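Local coordinates for protein endonuclease V isoform X2 (Ciona intestinalis, PDB 6OZI) that probably cleaves nucleic acid strands at inosine, the product of adenosine deamination, as a metal-ion-dependent endonuclease V of the RNase H clan, at residues 3-16 against 77-89. The protein carries 1 engineered substitution. Numbering follows the deposited sequence.
Sequences KITDEQIAEWNSKQ and LSCPYKSSYLAFR. With nucleotides of chain C; nucleotides of chain D.
Trp12, on helix 6-19, lies flat against Phe88, in the first turn of helix 86-104. This is a face-to-face stack: the indole five-membered ring and the Phe88 ring have centroids 3.6 Å apart and nearly parallel planes. Trp12 CD1 sits over the centre of the Phe88 ring. The other indole face carries Gln8 CG. The six-membered ring reaches on to Cys79, where Trp12 CH2 meets SG at 3.8 Å, an oblique sulfur-aromatic contact. The Tyr85 ring completes the aromatic cluster. It lies oblique to the six-membered ring of Trp12, planes 33° apart, with CD1 3.5 Å from Trp12 CE3. Ile9 CD1 lies over one face of the Tyr85 ring as a CH-pi contact. A glycine in place of Trp12 would probably leave a gap between Phe88, Tyr85 and Cys79 and strip Phe88 of its stacking partner.

Two hydrogen bonds join the same segments. Tyr85 OH donates to Asn13 OD1 at 2.6 Å, in the carbonyl plane and on a lone pair. Gln16 has CG anti to its carbonyl carbon (chi1 -72°) and an extended chain beyond, which carries NE2 to Ser84 O at 2.9 Å. That bond is nearly straight (N-H...O 165°), with Ser84 O in the Gln16 amide plane. Ser84 O is also hydrogen-bonded to His122 NE2, and Gln16 OE1 to Arg124 NE.

The partly exposed side is looser. Poorly ordered Lys3 lays CG beside Cys79 CB at 3.5 Å. Lys15 runs its CD past Phe88 and ends in a salt bridge with Glu11.

At the DNA-facing edge, buried Ile4 CD1 touches Pro80 and Lys82 CB. Lys82 NZ bonds N7 of DA20 of chain D and a cytosine base.

Ser84 N donates to N7 of DI5 of chain C at 2.8 Å, and Leu86 N to its O6. The N-terminal helix is therefore likely to help hold the loop whose backbone meets the inosine base.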
# COMPACT_ATOMS: atom_id res chain seq x y z
N LYS A 3 -17.04 24.97 -1.19
CA LYS A 3 -16.76 25.87 -0.08
C LYS A 3 -15.62 26.84 -0.39
O LYS A 3 -15.65 27.99 0.09
CB LYS A 3 -16.43 25.06 1.18
CG LYS A 3 -15.47 25.74 2.15
CD LYS A 3 -16.14 26.76 3.06
CE LYS A 3 -16.57 26.12 4.38
NZ LYS A 3 -16.83 27.15 5.43
N ILE A 4 -14.64 26.43 -1.18
CA ILE A 4 -13.48 27.27 -1.46
C ILE A 4 -13.87 28.29 -2.52
O ILE A 4 -14.09 27.95 -3.68
CB ILE A 4 -12.27 26.44 -1.91
CG1 ILE A 4 -11.85 25.44 -0.83
CG2 ILE A 4 -11.10 27.34 -2.25
CD1 ILE A 4 -10.70 24.56 -1.25
N THR A 5 -14.02 29.55 -2.11
CA THR A 5 -14.28 30.68 -2.98
C THR A 5 -13.21 31.73 -2.73
O THR A 5 -12.41 31.62 -1.79
CB THR A 5 -15.67 31.27 -2.74
OG1 THR A 5 -15.75 31.72 -1.38
CG2 THR A 5 -16.75 30.24 -2.99
N ASP A 6 -13.19 32.77 -3.57
CA ASP A 6 -12.29 33.89 -3.32
C ASP A 6 -12.60 34.53 -1.97
O ASP A 6 -11.69 34.86 -1.20
CB ASP A 6 -12.41 34.91 -4.45
CG ASP A 6 -13.85 35.19 -4.83
OD1 ASP A 6 -14.77 34.80 -4.07
OD2 ASP A 6 -14.08 35.80 -5.90
N GLU A 7 -13.89 34.67 -1.65
CA GLU A 7 -14.28 35.28 -0.38
C GLU A 7 -13.89 34.38 0.79
O GLU A 7 -13.45 34.87 1.83
CB GLU A 7 -15.78 35.55 -0.37
CG GLU A 7 -16.29 36.30 -1.58
CD GLU A 7 -17.78 36.60 -1.48
OE1 GLU A 7 -18.42 36.10 -0.54
OE2 GLU A 7 -18.29 37.33 -2.36
N GLN A 8 -14.05 33.07 0.63
CA GLN A 8 -13.67 32.16 1.70
C GLN A 8 -12.17 32.20 1.94
O GLN A 8 -11.72 32.14 3.10
CB GLN A 8 -14.12 30.74 1.37
CG GLN A 8 -13.90 29.76 2.50
CD GLN A 8 -14.73 30.09 3.73
OE1 GLN A 8 -15.95 29.96 3.72
NE2 GLN A 8 -14.06 30.55 4.79
N ILE A 9 -11.37 32.29 0.87
CA ILE A 9 -9.92 32.43 1.03
C ILE A 9 -9.60 33.72 1.77
O ILE A 9 -8.72 33.75 2.64
CB ILE A 9 -9.23 32.39 -0.35
CG1 ILE A 9 -9.44 31.04 -1.04
CG2 ILE A 9 -7.74 32.70 -0.21
CD1 ILE A 9 -8.61 29.92 -0.49
N ALA A 10 -10.31 34.81 1.44
CA ALA A 10 -10.08 36.07 2.13
C ALA A 10 -10.38 35.94 3.62
O ALA A 10 -9.59 36.37 4.47
CB ALA A 10 -10.93 37.17 1.50
N GLU A 11 -11.53 35.33 3.96
CA GLU A 11 -11.90 35.12 5.35
C GLU A 11 -10.87 34.26 6.08
O GLU A 11 -10.49 34.57 7.22
CB GLU A 11 -13.28 34.46 5.42
CG GLU A 11 -13.83 34.27 6.81
CD GLU A 11 -15.15 33.53 6.82
OE1 GLU A 11 -16.08 33.94 6.08
OE2 GLU A 11 -15.25 32.51 7.54
N TRP A 12 -10.42 33.18 5.44
CA TRP A 12 -9.42 32.31 6.05
C TRP A 12 -8.12 33.06 6.31
O TRP A 12 -7.51 32.93 7.38
CB TRP A 12 -9.18 31.10 5.13
CG TRP A 12 -10.25 30.06 5.20
CD1 TRP A 12 -11.19 29.91 6.17
CD2 TRP A 12 -10.50 29.02 4.24
NE1 TRP A 12 -11.99 28.83 5.89
CE2 TRP A 12 -11.59 28.27 4.71
CE3 TRP A 12 -9.89 28.65 3.03
CZ2 TRP A 12 -12.10 27.17 4.02
CZ3 TRP A 12 -10.39 27.56 2.35
CH2 TRP A 12 -11.49 26.83 2.84
N ASN A 13 -7.67 33.85 5.33
CA ASN A 13 -6.48 34.68 5.52
C ASN A 13 -6.65 35.61 6.71
O ASN A 13 -5.72 35.79 7.51
CB ASN A 13 -6.19 35.47 4.25
CG ASN A 13 -5.71 34.59 3.10
OD1 ASN A 13 -5.36 33.42 3.30
ND2 ASN A 13 -5.69 35.15 1.90
N SER A 14 -7.84 36.21 6.85
CA SER A 14 -8.06 37.14 7.95
C SER A 14 -7.98 36.43 9.30
O SER A 14 -7.29 36.89 10.22
CB SER A 14 -9.41 37.83 7.77
OG SER A 14 -9.77 38.51 8.96
N LYS A 15 -8.69 35.30 9.44
CA LYS A 15 -8.63 34.54 10.69
C LYS A 15 -7.20 34.15 11.02
O LYS A 15 -6.77 34.23 12.18
CB LYS A 15 -9.50 33.29 10.60
CG LYS A 15 -11.00 33.52 10.55
CD LYS A 15 -11.66 32.43 9.69
CE LYS A 15 -13.10 32.13 10.09
NZ LYS A 15 -13.66 31.05 9.22
N GLN A 16 -6.44 33.72 10.01
CA GLN A 16 -5.05 33.35 10.26
C GLN A 16 -4.24 34.55 10.74
O GLN A 16 -3.45 34.44 11.68
CB GLN A 16 -4.46 32.74 8.99
CG GLN A 16 -4.99 31.36 8.69
CD GLN A 16 -4.45 30.76 7.41
OE1 GLN A 16 -3.92 31.47 6.56
NE2 GLN A 16 -4.61 29.45 7.25
N LEU A 77 -16.55 16.18 6.19
CA LEU A 77 -15.57 17.25 6.13
C LEU A 77 -16.21 18.50 5.54
O LEU A 77 -17.06 18.42 4.66
CB LEU A 77 -14.36 16.82 5.30
CG LEU A 77 -13.46 15.77 5.98
CD1 LEU A 77 -12.31 15.33 5.07
CD2 LEU A 77 -12.92 16.27 7.32
N SER A 78 -15.80 19.66 6.05
CA SER A 78 -16.43 20.92 5.65
C SER A 78 -15.79 21.56 4.42
O SER A 78 -16.45 22.36 3.75
CB SER A 78 -16.43 21.92 6.81
OG SER A 78 -15.15 22.03 7.41
N CYS A 79 -14.52 21.27 4.13
CA CYS A 79 -13.91 21.85 2.94
C CYS A 79 -12.82 20.91 2.44
O CYS A 79 -12.28 20.11 3.21
CB CYS A 79 -13.33 23.24 3.21
SG CYS A 79 -11.89 23.30 4.27
N PRO A 80 -12.49 20.97 1.15
CA PRO A 80 -11.44 20.11 0.62
C PRO A 80 -10.07 20.55 1.11
O PRO A 80 -9.91 21.59 1.73
CB PRO A 80 -11.56 20.27 -0.90
CG PRO A 80 -12.85 21.01 -1.13
CD PRO A 80 -13.11 21.80 0.10
N TYR A 81 -9.08 19.72 0.81
CA TYR A 81 -7.70 20.09 1.10
C TYR A 81 -7.26 21.20 0.16
O TYR A 81 -7.42 21.09 -1.07
CB TYR A 81 -6.75 18.90 0.97
CG TYR A 81 -5.30 19.32 1.08
CD1 TYR A 81 -4.74 19.62 2.32
CD2 TYR A 81 -4.49 19.44 -0.05
CE1 TYR A 81 -3.42 20.01 2.43
CE2 TYR A 81 -3.17 19.84 0.05
CZ TYR A 81 -2.63 20.12 1.30
OH TYR A 81 -1.31 20.51 1.42
N LYS A 82 -6.71 22.26 0.74
CA LYS A 82 -6.08 23.35 0.01
C LYS A 82 -4.85 23.74 0.81
O LYS A 82 -4.98 24.02 2.00
CB LYS A 82 -7.03 24.53 -0.15
CG LYS A 82 -6.45 25.75 -0.81
CD LYS A 82 -6.32 25.55 -2.30
CE LYS A 82 -6.06 26.87 -3.02
NZ LYS A 82 -5.86 26.64 -4.47
N SER A 83 -3.67 23.70 0.19
CA SER A 83 -2.45 24.00 0.93
C SER A 83 -2.53 25.41 1.49
O SER A 83 -3.05 26.33 0.85
CB SER A 83 -1.21 23.83 0.04
OG SER A 83 -1.24 24.73 -1.04
N SER A 84 -2.02 25.57 2.71
CA SER A 84 -2.06 26.75 3.57
C SER A 84 -3.40 26.88 4.30
O SER A 84 -3.54 27.79 5.13
CB SER A 84 -1.78 28.06 2.82
OG SER A 84 -0.46 28.08 2.33
N TYR A 85 -4.37 25.97 4.08
CA TYR A 85 -5.69 26.06 4.70
C TYR A 85 -6.15 24.72 5.27
O TYR A 85 -7.36 24.49 5.41
CB TYR A 85 -6.72 26.60 3.70
CG TYR A 85 -6.31 27.93 3.12
CD1 TYR A 85 -6.54 29.11 3.81
CD2 TYR A 85 -5.66 28.00 1.89
CE1 TYR A 85 -6.15 30.33 3.29
CE2 TYR A 85 -5.26 29.22 1.35
CZ TYR A 85 -5.50 30.38 2.06
OH TYR A 85 -5.12 31.59 1.54
N LEU A 86 -5.21 23.84 5.62
CA LEU A 86 -5.54 22.53 6.17
C LEU A 86 -6.34 22.65 7.46
O LEU A 86 -7.21 21.79 7.76
CB LEU A 86 -4.24 21.74 6.40
CG LEU A 86 -4.29 20.36 7.06
CD1 LEU A 86 -5.13 19.40 6.21
CD2 LEU A 86 -2.89 19.81 7.27
N ALA A 87 -6.06 23.70 8.24
CA ALA A 87 -6.68 23.86 9.55
C ALA A 87 -8.19 23.91 9.44
O ALA A 87 -8.90 23.27 10.22
CB ALA A 87 -6.15 25.13 10.22
N PHE A 88 -8.71 24.67 8.48
CA PHE A 88 -10.16 24.79 8.36
C PHE A 88 -10.79 23.48 7.94
O PHE A 88 -11.98 23.26 8.19
CB PHE A 88 -10.50 25.93 7.40
CG PHE A 88 -9.87 27.24 7.80
CD1 PHE A 88 -10.46 28.03 8.78
CD2 PHE A 88 -8.68 27.67 7.24
CE1 PHE A 88 -9.89 29.22 9.18
CE2 PHE A 88 -8.10 28.87 7.63
CZ PHE A 88 -8.71 29.64 8.60
N ARG A 89 -9.99 22.57 7.38
CA ARG A 89 -10.44 21.23 7.03
C ARG A 89 -10.49 20.29 8.23
O ARG A 89 -11.31 19.36 8.24
CB ARG A 89 -9.52 20.65 5.95
CG ARG A 89 -9.83 19.23 5.53
CD ARG A 89 -9.21 18.96 4.17
NE ARG A 89 -9.12 17.55 3.84
CZ ARG A 89 -10.03 16.89 3.13
NH1 ARG A 89 -11.12 17.52 2.71
NH2 ARG A 89 -9.85 15.60 2.86
P A C 6 2.26 16.20 4.32
OP1 A C 6 2.82 15.48 5.49
OP2 A C 6 2.54 15.73 2.94
O5' A C 6 0.68 16.24 4.53
C5' A C 6 0.11 16.52 5.80
C4' A C 6 -1.38 16.38 5.76
O4' A C 6 -1.92 17.32 4.80
C3' A C 6 -1.88 15.03 5.28
O3' A C 6 -1.95 14.09 6.33
C2' A C 6 -3.23 15.35 4.66
O2' A C 6 -4.23 15.47 5.67
C1' A C 6 -2.98 16.74 4.09
N9 A C 6 -2.63 16.74 2.65
C8 A C 6 -1.43 17.14 2.10
N7 A C 6 -1.42 17.09 0.79
C5 A C 6 -2.69 16.66 0.46
C6 A C 6 -3.32 16.41 -0.78
N6 A C 6 -2.72 16.58 -1.96
N1 A C 6 -4.61 15.99 -0.75
C2 A C 6 -5.21 15.83 0.43
N3 A C 6 -4.73 16.03 1.65
C4 A C 6 -3.45 16.45 1.60
P DI C 5 1.75 20.61 -0.36
OP1 DI C 5 2.62 19.67 -1.14
OP2 DI C 5 0.29 20.44 -0.71
O5' DI C 5 2.02 20.47 1.26
C5' DI C 5 3.29 20.08 1.73
C4' DI C 5 3.18 19.67 3.19
O4' DI C 5 2.72 20.97 4.04
C3' DI C 5 2.27 18.73 3.38
O3' DI C 5 2.71 17.74 4.42
C2' DI C 5 1.00 19.45 3.90
C1' DI C 5 1.56 20.70 4.60
N9 DI C 5 0.61 21.80 4.41
C8 DI C 5 0.02 22.44 3.39
N7 DI C 5 -0.79 23.38 3.92
C5 DI C 5 -0.70 23.31 5.24
C6 DI C 5 -1.37 24.11 6.36
O6 DI C 5 -2.14 24.97 6.11
N1 DI C 5 -1.08 23.80 7.71
C2 DI C 5 -0.15 22.75 8.03
N3 DI C 5 0.48 21.99 6.97
C4 DI C 5 0.17 22.32 5.55
P DA D 20 -10.72 24.92 -10.99
OP1 DA D 20 -11.37 23.71 -11.53
OP2 DA D 20 -10.72 26.18 -11.78
O5' DA D 20 -11.35 25.27 -9.55
C5' DA D 20 -12.69 25.71 -9.43
C4' DA D 20 -13.05 25.89 -7.97
O4' DA D 20 -12.50 24.79 -7.21
C3' DA D 20 -12.47 27.14 -7.32
O3' DA D 20 -13.36 28.26 -7.50
C2' DA D 20 -12.39 26.75 -5.85
C1' DA D 20 -12.14 25.24 -5.91
N9 DA D 20 -10.75 24.87 -5.64
C8 DA D 20 -9.66 25.69 -5.69
N7 DA D 20 -8.53 25.10 -5.38
C5 DA D 20 -8.91 23.79 -5.08
C6 DA D 20 -8.18 22.65 -4.68
N6 DA D 20 -6.86 22.65 -4.50
N1 DA D 20 -8.88 21.51 -4.48
C2 DA D 20 -10.20 21.51 -4.67
N3 DA D 20 -10.99 22.52 -5.04
C4 DA D 20 -10.28 23.64 -5.24